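Local atomic coordinates of deoxyuridine 5'-triphosphate nucleotidohydrolase (Entamoeba histolytica, PDB entry 3LQW), a protein that probably hydrolyses dUTP, with magnesium as cofactor, to dUMP and diphosphate, supplying the precursor of thymidine nucleotides and keeping uracil out of DNA. Residues Leu26-Leu31 / Thr68-Gln73; Glu33-Pro38 / Tyr51-Phe56; Ile58-Arg63 / Asn118-Gly123; Ile74-Tyr79 / Ile101-Arg106. One frame throughout, in Å; residues are numbered along the deposited sequence.

Contact 1 (Leu26-Leu31 / Thr68-Gln73); sequences LLVKKL and TGVSVQ
Leu27 and Gln73 form a hydrogen-bonded pair in an antiparallel sheet of the beta barrel of trimeric dUTPases: Leu27 N lies 3.2 Å from Gln73 O, and Gln73 N 2.9 Å from Leu27 O. Lys29 and Ser71 repeat this pair of backbone hydrogen bonds. Leu31 N then closes on Gly69 O at 2.8 Å, where the chain turns a corner. The intervening pairs, Val28 with Val72 and Lys30 with Val70, are non-hydrogen-bonded. On the valine face, Val28 spans two neighbours: its CG1 is 3.8 Å from Val70 CB, while its CG2 runs alongside Val72 CG1 at 4.2 Å. On the other face Leu27 CD1 rests against the amide of Gln73, 3.8 Å from its CD. That amide is fixed further out, since Gln73 OE1 accepts from Asn149 N of the second subunit, whereas Lys29 NZ makes a salt bridge with Glu147 of that subunit. Leu26 to Val28 also pair in parallel with a strand of the same subunit, carrying the sheet across the interface. Ser71 OG, placed between its own backbone N and carbonyl carbon (chi1 60°), touches two carbons, Lys29 CB at 3.5 Å and Leu31 CD2 at 3.7 Å.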
# COMPACT_ATOMS: atom_id res chain seq x y z
N LEU A 26 10.49 7.38 16.52
CA LEU A 26 11.02 7.54 15.16
C LEU A 26 12.09 8.63 15.26
O LEU A 26 11.75 9.79 15.57
CB LEU A 26 9.91 7.98 14.19
CG LEU A 26 10.42 8.29 12.77
CD1 LEU A 26 10.83 6.96 12.04
CD2 LEU A 26 9.35 9.03 11.94
N LEU A 27 13.34 8.29 14.99
CA LEU A 27 14.41 9.29 14.99
C LEU A 27 14.52 9.88 13.59
O LEU A 27 14.45 9.14 12.59
CB LEU A 27 15.76 8.70 15.41
CG LEU A 27 15.80 8.03 16.75
CD1 LEU A 27 17.22 7.45 16.94
CD2 LEU A 27 15.42 8.96 17.88
N VAL A 28 14.72 11.19 13.51
CA VAL A 28 14.80 11.91 12.26
C VAL A 28 16.06 12.75 12.23
O VAL A 28 16.31 13.53 13.17
CB VAL A 28 13.58 12.84 12.06
CG1 VAL A 28 13.73 13.62 10.73
CG2 VAL A 28 12.28 12.07 12.14
N LYS A 29 16.87 12.62 11.18
CA LYS A 29 18.06 13.45 10.94
C LYS A 29 17.77 14.39 9.77
O LYS A 29 17.40 13.92 8.68
CB LYS A 29 19.28 12.59 10.64
CG LYS A 29 20.53 13.41 10.29
CD LYS A 29 21.67 12.55 9.85
CE LYS A 29 22.88 13.39 9.46
NZ LYS A 29 24.02 12.55 9.05
N LYS A 30 17.93 15.70 9.97
CA LYS A 30 17.90 16.64 8.88
C LYS A 30 19.20 16.52 8.10
O LYS A 30 20.29 16.70 8.65
CB LYS A 30 17.73 18.07 9.41
CG LYS A 30 16.46 18.38 10.09
CD LYS A 30 16.38 19.91 10.47
CE LYS A 30 15.17 20.28 11.25
NZ LYS A 30 15.25 21.68 11.79
N LEU A 31 19.11 16.28 6.81
CA LEU A 31 20.27 16.20 5.95
C LEU A 31 20.70 17.56 5.39
O LEU A 31 21.84 17.68 4.89
CB LEU A 31 20.00 15.23 4.79
CG LEU A 31 19.63 13.82 5.27
CD1 LEU A 31 19.34 12.96 4.04
CD2 LEU A 31 20.72 13.22 6.16
N THR A 68 12.88 14.63 0.49
CA THR A 68 12.33 15.18 1.74
C THR A 68 13.39 15.92 2.57
O THR A 68 13.02 16.71 3.46
CB THR A 68 11.77 14.09 2.62
OG1 THR A 68 12.82 13.22 3.06
CG2 THR A 68 10.67 13.32 1.93
N GLY A 69 14.67 15.67 2.32
CA GLY A 69 15.70 16.29 3.13
C GLY A 69 15.96 15.64 4.47
O GLY A 69 16.76 16.19 5.23
N VAL A 70 15.34 14.50 4.77
CA VAL A 70 15.57 13.78 6.03
C VAL A 70 15.90 12.32 5.81
O VAL A 70 15.49 11.73 4.80
CB VAL A 70 14.36 13.91 7.00
CG1 VAL A 70 14.02 15.39 7.21
CG2 VAL A 70 13.14 13.13 6.55
N SER A 71 16.58 11.74 6.78
CA SER A 71 16.71 10.33 6.98
C SER A 71 16.08 9.96 8.29
O SER A 71 15.89 10.81 9.17
CB SER A 71 18.16 9.88 6.92
OG SER A 71 18.91 10.52 7.90
N VAL A 72 15.74 8.68 8.46
CA VAL A 72 15.07 8.20 9.65
C VAL A 72 15.60 6.88 10.17
O VAL A 72 16.20 6.08 9.42
CB VAL A 72 13.54 8.08 9.45
CG1 VAL A 72 12.95 9.39 8.98
CG2 VAL A 72 13.18 6.93 8.50
N GLN A 73 15.33 6.64 11.45
CA GLN A 73 15.53 5.35 12.10
C GLN A 73 14.18 4.90 12.63
O GLN A 73 13.67 5.45 13.60
CB GLN A 73 16.58 5.46 13.19
CG GLN A 73 16.91 4.20 13.88
CD GLN A 73 18.12 4.38 14.82
OE1 GLN A 73 19.04 5.14 14.51
NE2 GLN A 73 18.09 3.73 15.97

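Contact 2 (Glu33-Pro38 / Tyr51-Phe56); sequences EDAIVP and YSNTNF
Ile36 covers one face of the Tyr51 ring, and this CH-pi contact supplies most of the apolar packing between the loop joining strands 25-30 and 39-40 and the end of strand 47-51 with the loop that follows it. Ile36 CG2 stands 3.6 Å from the centroid of the Tyr51 ring, 16° off the normal, and comes closest at Tyr51 CD1, 3.5 Å away. CG2 is brought there by a chi1 of -59°, which sets it anti to the backbone N; on the other branch Ile36 CD1 reaches toward Tyr51 CD2 at 3.9 Å. Pro38 CA approaches the ring at its edge, near the plane.

The polar part runs through water. One molecule accepts from Tyr51 N at 3.0 Å and donates to Ile36 O at 2.9 Å. A second accepts from Ile36 N at 3.0 Å and makes a weak bond to Tyr51 O at 3.4 Å. Charged and hydroxyl ends are held from elsewhere: Asp34 OD2 forms a salt bridge with Lys125, and Tyr51 OH bonds to Thr39 OG1, which helps to fix the far end of the ring.

The chemistry thus implies that the backbones of Ile36 and Tyr51 are bridged by two waters rather than bonded directly, while the aliphatic branch and the ring touch.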
# COMPACT_ATOMS: atom_id res chain seq x y z
N GLU A 33 19.87 21.97 6.32
CA GLU A 33 19.41 22.77 7.44
C GLU A 33 17.95 23.18 7.40
O GLU A 33 17.31 23.34 8.43
CB GLU A 33 20.27 24.03 7.57
N ASP A 34 17.40 23.36 6.20
CA ASP A 34 16.02 23.77 6.08
C ASP A 34 15.05 22.61 5.85
O ASP A 34 13.88 22.86 5.56
CB ASP A 34 15.82 24.85 5.00
CG ASP A 34 16.26 24.41 3.60
OD1 ASP A 34 16.58 23.22 3.36
OD2 ASP A 34 16.29 25.30 2.73
N ALA A 35 15.49 21.37 6.02
CA ALA A 35 14.54 20.24 5.98
C ALA A 35 13.50 20.40 7.08
O ALA A 35 13.79 20.93 8.16
CB ALA A 35 15.28 18.94 6.15
N ILE A 36 12.29 19.90 6.85
CA ILE A 36 11.22 19.92 7.82
C ILE A 36 11.06 18.54 8.43
O ILE A 36 10.84 17.55 7.71
CB ILE A 36 9.90 20.39 7.19
CG1 ILE A 36 10.05 21.80 6.60
CG2 ILE A 36 8.77 20.37 8.20
CD1 ILE A 36 8.87 22.24 5.74
N VAL A 37 11.15 18.45 9.75
CA VAL A 37 10.94 17.18 10.42
C VAL A 37 9.48 16.73 10.19
O VAL A 37 8.55 17.49 10.41
CB VAL A 37 11.23 17.29 11.96
CG1 VAL A 37 10.93 15.99 12.66
CG2 VAL A 37 12.68 17.68 12.20
N PRO A 38 9.30 15.48 9.75
CA PRO A 38 7.95 14.95 9.58
C PRO A 38 7.11 15.08 10.84
O PRO A 38 7.64 14.94 11.96
CB PRO A 38 8.19 13.50 9.18
CG PRO A 38 9.47 13.58 8.41
CD PRO A 38 10.31 14.56 9.20
N TYR A 51 7.40 16.19 3.96
CA TYR A 51 7.45 17.49 3.29
C TYR A 51 8.51 17.49 2.20
O TYR A 51 9.58 16.95 2.38
CB TYR A 51 7.83 18.59 4.33
CG TYR A 51 6.83 18.75 5.45
CD1 TYR A 51 6.88 17.93 6.56
CD2 TYR A 51 5.87 19.73 5.43
CE1 TYR A 51 5.96 18.06 7.58
CE2 TYR A 51 4.96 19.91 6.45
CZ TYR A 51 5.00 19.05 7.54
OH TYR A 51 4.10 19.21 8.57
N SER A 52 8.20 18.11 1.07
CA SER A 52 9.19 18.31 0.03
C SER A 52 10.27 19.31 0.43
O SER A 52 9.91 20.38 0.92
CB SER A 52 8.52 18.80 -1.27
OG SER A 52 9.50 18.94 -2.26
N ASN A 53 11.52 18.99 0.13
CA ASN A 53 12.60 19.96 0.33
C ASN A 53 12.88 20.78 -0.90
O ASN A 53 13.79 21.61 -0.86
CB ASN A 53 13.87 19.26 0.83
CG ASN A 53 14.92 20.22 1.31
OD1 ASN A 53 14.68 21.04 2.22
ND2 ASN A 53 16.09 20.11 0.72
N THR A 54 12.13 20.61 -1.99
CA THR A 54 12.38 21.33 -3.25
C THR A 54 11.06 21.68 -3.96
O THR A 54 10.02 21.08 -3.75
CB THR A 54 13.25 20.51 -4.22
OG1 THR A 54 12.48 19.46 -4.82
CG2 THR A 54 14.51 19.92 -3.57
N ASN A 55 11.13 22.68 -4.81
CA ASN A 55 10.12 22.90 -5.82
C ASN A 55 10.30 21.83 -6.90
O ASN A 55 11.40 21.37 -7.16
CB ASN A 55 10.29 24.28 -6.48
CG ASN A 55 10.14 25.40 -5.51
OD1 ASN A 55 9.32 25.38 -4.62
ND2 ASN A 55 10.88 26.47 -5.75
N PHE A 56 9.21 21.42 -7.54
CA PHE A 56 9.28 20.41 -8.59
C PHE A 56 8.05 20.52 -9.47
O PHE A 56 7.04 21.09 -9.06
CB PHE A 56 9.45 18.98 -8.03
CG PHE A 56 8.31 18.52 -7.17
CD1 PHE A 56 8.29 18.80 -5.81
CD2 PHE A 56 7.26 17.80 -7.72
CE1 PHE A 56 7.25 18.41 -5.02
CE2 PHE A 56 6.22 17.42 -6.95
CZ PHE A 56 6.21 17.68 -5.61
O HOH W 1 9.98 16.01 5.44
O HOH W 2 11.79 19.00 4.03

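Contact 3 (Ile58-Arg63 / Asn118-Gly123). With EDO (1,2-ethanediol), chain B.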
# COMPACT_ATOMS: atom_id res chain seq x y z
N ILE A 58 5.76 18.00 -12.20
CA ILE A 58 5.50 16.68 -12.78
C ILE A 58 4.58 16.84 -13.98
O ILE A 58 3.45 17.32 -13.85
CB ILE A 58 4.84 15.68 -11.81
CG1 ILE A 58 5.42 15.79 -10.40
CG2 ILE A 58 5.02 14.25 -12.40
CD1 ILE A 58 4.84 14.76 -9.44
N GLN A 59 5.08 16.46 -15.14
CA GLN A 59 4.27 16.51 -16.35
C GLN A 59 3.11 15.51 -16.31
O GLN A 59 3.17 14.53 -15.57
CB GLN A 59 5.14 16.32 -17.59
CG GLN A 59 6.24 17.32 -17.75
CD GLN A 59 5.74 18.67 -18.01
OE1 GLN A 59 4.76 18.83 -18.74
NE2 GLN A 59 6.43 19.67 -17.48
N PRO A 60 2.06 15.74 -17.12
CA PRO A 60 0.94 14.81 -17.14
C PRO A 60 1.39 13.39 -17.45
O PRO A 60 2.17 13.18 -18.38
CB PRO A 60 0.05 15.37 -18.28
CG PRO A 60 0.57 16.68 -18.62
CD PRO A 60 1.89 16.89 -18.04
N HIS A 61 0.91 12.43 -16.69
CA HIS A 61 1.18 11.02 -16.91
C HIS A 61 2.64 10.68 -16.82
O HIS A 61 3.06 9.66 -17.35
CB HIS A 61 0.51 10.52 -18.21
CG HIS A 61 -0.99 10.68 -18.17
ND1 HIS A 61 -1.79 9.91 -17.35
CD2 HIS A 61 -1.82 11.58 -18.76
CE1 HIS A 61 -3.05 10.32 -17.45
NE2 HIS A 61 -3.09 11.32 -18.29
N GLU A 62 3.40 11.44 -16.04
CA GLU A 62 4.81 11.18 -15.73
C GLU A 62 4.99 11.07 -14.23
O GLU A 62 4.02 11.07 -13.48
CB GLU A 62 5.69 12.27 -16.34
CG GLU A 62 5.64 12.27 -17.86
CD GLU A 62 6.71 13.13 -18.55
OE1 GLU A 62 7.56 13.72 -17.86
OE2 GLU A 62 6.64 13.22 -19.77
N ARG A 63 6.22 11.01 -13.77
CA ARG A 63 6.52 10.76 -12.37
C ARG A 63 7.72 11.61 -11.97
O ARG A 63 8.48 12.07 -12.84
CB ARG A 63 6.85 9.28 -12.11
CG ARG A 63 8.14 8.79 -12.69
CD ARG A 63 8.23 7.28 -12.70
NE ARG A 63 9.55 6.81 -13.15
CZ ARG A 63 9.94 6.73 -14.40
NH1 ARG A 63 9.12 7.00 -15.38
NH2 ARG A 63 11.19 6.34 -14.67
N ASN A 118 -4.12 14.74 -16.60
CA ASN A 118 -3.73 15.44 -17.83
C ASN A 118 -3.11 16.81 -17.61
O ASN A 118 -2.78 17.49 -18.59
CB ASN A 118 -4.95 15.59 -18.76
CG ASN A 118 -5.45 14.29 -19.27
OD1 ASN A 118 -4.65 13.41 -19.62
ND2 ASN A 118 -6.77 14.16 -19.39
N GLU A 119 -2.91 17.22 -16.36
CA GLU A 119 -2.37 18.53 -16.03
C GLU A 119 -1.01 18.46 -15.38
O GLU A 119 -0.75 17.56 -14.59
CB GLU A 119 -3.30 19.28 -15.10
CG GLU A 119 -4.56 19.75 -15.78
CD GLU A 119 -5.47 18.63 -16.17
OE1 GLU A 119 -5.90 17.88 -15.28
OE2 GLU A 119 -5.78 18.49 -17.38
N ILE A 120 -0.17 19.44 -15.64
CA ILE A 120 1.10 19.60 -14.91
C ILE A 120 0.80 19.78 -13.43
O ILE A 120 -0.11 20.52 -13.06
CB ILE A 120 1.89 20.82 -15.44
CG1 ILE A 120 2.31 20.61 -16.88
CG2 ILE A 120 3.07 21.16 -14.54
CD1 ILE A 120 2.75 21.91 -17.59
N PHE A 121 1.57 19.10 -12.58
CA PHE A 121 1.49 19.26 -11.14
C PHE A 121 2.69 20.09 -10.68
O PHE A 121 3.83 19.72 -10.92
CB PHE A 121 1.52 17.90 -10.43
CG PHE A 121 1.44 18.03 -8.93
CD1 PHE A 121 0.22 18.32 -8.32
CD2 PHE A 121 2.56 17.92 -8.14
CE1 PHE A 121 0.11 18.44 -6.95
CE2 PHE A 121 2.47 18.07 -6.77
CZ PHE A 121 1.23 18.31 -6.18
N ASN A 122 2.40 21.18 -9.98
CA ASN A 122 3.45 22.06 -9.43
C ASN A 122 3.57 21.85 -7.93
O ASN A 122 2.64 22.13 -7.14
CB ASN A 122 3.10 23.51 -9.73
CG ASN A 122 3.10 23.84 -11.23
OD1 ASN A 122 2.07 24.22 -11.77
ND2 ASN A 122 4.23 23.68 -11.89
N GLY A 123 4.70 21.31 -7.53
CA GLY A 123 5.02 21.11 -6.13
C GLY A 123 5.96 22.18 -5.63
O GLY A 123 6.88 22.60 -6.34
C1 EDO B . -8.19 15.12 -15.65
O1 EDO B . -6.96 15.64 -16.10
C2 EDO B . -8.28 13.69 -16.17
O2 EDO B . -7.15 12.93 -15.74
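Ile58 O is gripped by more than one donor. Phe121 N donates to Ile58 O at 2.9 Å with an N-H...O angle of 173°, Asn115 ND2 also bonds to it, and Ile120 CA adds a CA-H...O contact. The return bond, from Ile58 N to Phe121 O, is also 2.9 Å long, and in both the donor lies in the carbonyl plane. Ile58 and Phe121 are therefore a hydrogen-bonded antiparallel pair, and their side chains run side by side, with Ile58 CD1 4.1 Å from Phe121 CD2. The Phe121 ring meets Tyr92 edge-to-face.

Beyond this pair segment 58-63 folds into a type II turn from Gln59 to Glu62, and Pro60 lies over the bend of segment 118-123. Pro60 CG is 3.4 Å from Asn118 O, and Pro60 CD is 3.9 Å from Ile120 CG1. Gln59, bent at chi2 (-67°), folds back to lie beside Ile120. His61 NE2 donates to Asn118 OD1 at 2.9 Å. The oxygen sits in the plane of the imidazole, but the nitrogen stands above the amide plane and the bond is bent, 145° at the hydrogen. O1 of a 1,2-ethanediol, probably picked up from the crystallisation liquor, accepts from Asn118 N and donates to Glu119 OE1 at 2.6 Å.

The backbone bonds of Ile58 with Phe121, with those of Phe56 with Gly123, make up a small two-stranded antiparallel sheet, strands 56-58 and 121-123, with a beta turn at its outer end, at the periphery of the dUTPase barrel.

Contact 4 (Ile74-Tyr79 / Ile101-Arg106)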
# COMPACT_ATOMS: atom_id res chain seq x y z
N ILE A 74 13.59 3.93 11.94
CA ILE A 74 12.27 3.36 12.26
C ILE A 74 12.40 2.50 13.54
O ILE A 74 13.40 1.80 13.68
CB ILE A 74 11.76 2.43 11.07
CG1 ILE A 74 11.67 3.10 9.67
CG2 ILE A 74 10.39 1.85 11.40
CD1 ILE A 74 10.62 4.21 9.45
N PRO A 75 11.38 2.48 14.42
CA PRO A 75 11.43 1.56 15.58
C PRO A 75 11.52 0.10 15.17
O PRO A 75 11.08 -0.33 14.10
CB PRO A 75 10.11 1.81 16.30
CG PRO A 75 9.48 2.91 15.71
CD PRO A 75 10.24 3.40 14.51
N HIS A 76 12.03 -0.70 16.10
CA HIS A 76 12.24 -2.11 15.90
C HIS A 76 10.95 -2.87 15.56
O HIS A 76 9.90 -2.62 16.12
CB HIS A 76 12.90 -2.70 17.14
CG HIS A 76 13.42 -4.09 16.96
ND1 HIS A 76 14.18 -4.46 15.87
CD2 HIS A 76 13.28 -5.19 17.73
CE1 HIS A 76 14.48 -5.75 15.98
NE2 HIS A 76 13.94 -6.21 17.09
N GLN A 77 11.07 -3.82 14.63
CA GLN A 77 9.98 -4.69 14.21
C GLN A 77 8.85 -3.90 13.52
O GLN A 77 7.70 -4.33 13.51
CB GLN A 77 9.48 -5.56 15.36
CG GLN A 77 10.55 -6.58 15.79
CD GLN A 77 10.25 -7.29 17.07
OE1 GLN A 77 9.46 -6.81 17.90
NE2 GLN A 77 10.93 -8.40 17.28
N CYS A 78 9.22 -2.77 12.94
CA CYS A 78 8.32 -1.96 12.13
C CYS A 78 9.05 -1.62 10.85
O CYS A 78 10.27 -1.74 10.73
CB CYS A 78 7.95 -0.67 12.85
SG CYS A 78 7.05 -0.90 14.41
N TYR A 79 8.29 -1.11 9.88
CA TYR A 79 8.86 -0.40 8.75
C TYR A 79 8.04 0.86 8.48
O TYR A 79 6.95 1.01 9.03
CB TYR A 79 8.99 -1.30 7.51
CG TYR A 79 7.74 -1.41 6.70
CD1 TYR A 79 6.69 -2.18 7.14
CD2 TYR A 79 7.58 -0.74 5.51
CE1 TYR A 79 5.52 -2.31 6.42
CE2 TYR A 79 6.39 -0.84 4.77
CZ TYR A 79 5.35 -1.62 5.25
OH TYR A 79 4.21 -1.73 4.50
N ILE A 101 10.38 1.70 3.67
CA ILE A 101 11.55 2.24 4.37
C ILE A 101 11.86 1.23 5.47
O ILE A 101 11.13 1.11 6.47
CB ILE A 101 11.31 3.66 4.95
CG1 ILE A 101 10.85 4.64 3.85
CG2 ILE A 101 12.58 4.17 5.66
CD1 ILE A 101 11.84 4.79 2.65
N ASP A 102 12.96 0.49 5.28
CA ASP A 102 13.36 -0.51 6.20
C ASP A 102 13.90 0.10 7.50
O ASP A 102 14.47 1.19 7.49
CB ASP A 102 14.43 -1.38 5.49
CG ASP A 102 13.93 -1.98 4.12
OD1 ASP A 102 12.89 -2.65 4.11
OD2 ASP A 102 14.58 -1.78 3.05
N GLU A 103 13.78 -0.63 8.59
CA GLU A 103 14.32 -0.24 9.88
C GLU A 103 15.86 -0.00 9.87
O GLU A 103 16.38 0.75 10.71
CB GLU A 103 13.87 -1.31 10.88
CG GLU A 103 14.52 -1.36 12.14
CD GLU A 103 14.25 -2.63 12.95
OE1 GLU A 103 13.33 -3.50 12.73
OE2 GLU A 103 14.98 -2.70 13.92
N ASP A 104 16.55 -0.65 8.93
CA ASP A 104 18.00 -0.52 8.76
C ASP A 104 18.41 0.53 7.72
O ASP A 104 19.59 0.77 7.52
CB ASP A 104 18.70 -1.90 8.51
CG ASP A 104 18.09 -2.76 7.35
OD1 ASP A 104 17.25 -2.29 6.57
OD2 ASP A 104 18.48 -3.97 7.22
N TYR A 105 17.45 1.19 7.08
CA TYR A 105 17.77 2.14 6.03
C TYR A 105 18.16 3.49 6.60
O TYR A 105 17.43 4.05 7.43
CB TYR A 105 16.59 2.28 5.07
CG TYR A 105 16.85 3.24 3.91
CD1 TYR A 105 17.80 2.95 2.92
CD2 TYR A 105 16.17 4.44 3.83
CE1 TYR A 105 18.02 3.87 1.87
CE2 TYR A 105 16.37 5.32 2.80
CZ TYR A 105 17.29 5.06 1.85
OH TYR A 105 17.46 6.00 0.85
N ARG A 106 19.28 4.03 6.12
CA ARG A 106 19.82 5.29 6.64
C ARG A 106 20.03 6.35 5.56
O ARG A 106 20.58 7.41 5.82
CB ARG A 106 21.14 5.05 7.40
CG ARG A 106 20.99 4.15 8.62
CD ARG A 106 20.26 4.84 9.78
NE ARG A 106 20.07 3.88 10.85
CZ ARG A 106 19.04 3.04 10.99
NH1 ARG A 106 17.99 3.10 10.18
NH2 ARG A 106 19.04 2.15 11.98
O HOH W 3 14.98 3.40 9.34
O HOH W 4 11.96 -2.77 8.64
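Two beta turns face each other here, Pro75-Cys78 (type II) and Asp102-Tyr105 (type I), at the entrance to strand 78-83 and just after strand 100-101, outermost in its sheet. The polar part centres on Glu103, whose extended side chain, with CG anti to the backbone N (chi1 165°), reaches into the first turn. Glu103 OE2 offers its syn lone pair to His76 ND1 at 2.7 Å. The bond is nearly straight (174°) and lies in the imidazole plane, although ring and carboxylate planes stand 82° apart. Glu103 OE1 takes Gln77 N at 3.0 Å from above the carboxylate plane, and Tyr139 OH bonds to the same oxygen, so both oxygens are engaged and the group's rotation is restrained.

At the backbone, a water links Glu103 N (2.8 Å) to Cys78 O (2.9 Å). Glu103 O is held by two nitrogens of Arg106, NH1 at 2.9 Å and NH2 at 3.3 Å, so the residue just after the turn folds back on a carbonyl inside it. Ile74 CG1 packs on Ile101 CG2 (4.2 Å), and Tyr79 CB on Ile101 O at 3.4 Å.

Asp102 OD1 bonds to Ala46 N of the third subunit, and Arg106 NH2 to Asn149 of the second. Ile101 to Arg106 form part of what is probably the third conserved motif of trimeric dUTPases, which in relatives helps to line the nucleotide site between subunits.

How the contacts relate
From the N terminus, strand 25-30 enters contact 1, which closes the long loop back to strand 63-73. Contact 2 lies within that loop, joining the loop before strand 39-40 to the end of strand 47-51 and the loop after it, and touches contact 1 through Ala35 and Tyr51. Segment 58-63 lies there too but pairs with 118-123, so contacts 1 and 3 cross; contact 3 adjoins contact 2 through Phe56 and Gly123. Contact 4 follows contact 1 and falls within the span closed by contact 3, although their centres are about 31 Å apart. Arg106 packs on Gln73 where contact 4 meets contact 1, as the chain passes from strand 63-73 to strand 78-83 of another sheet.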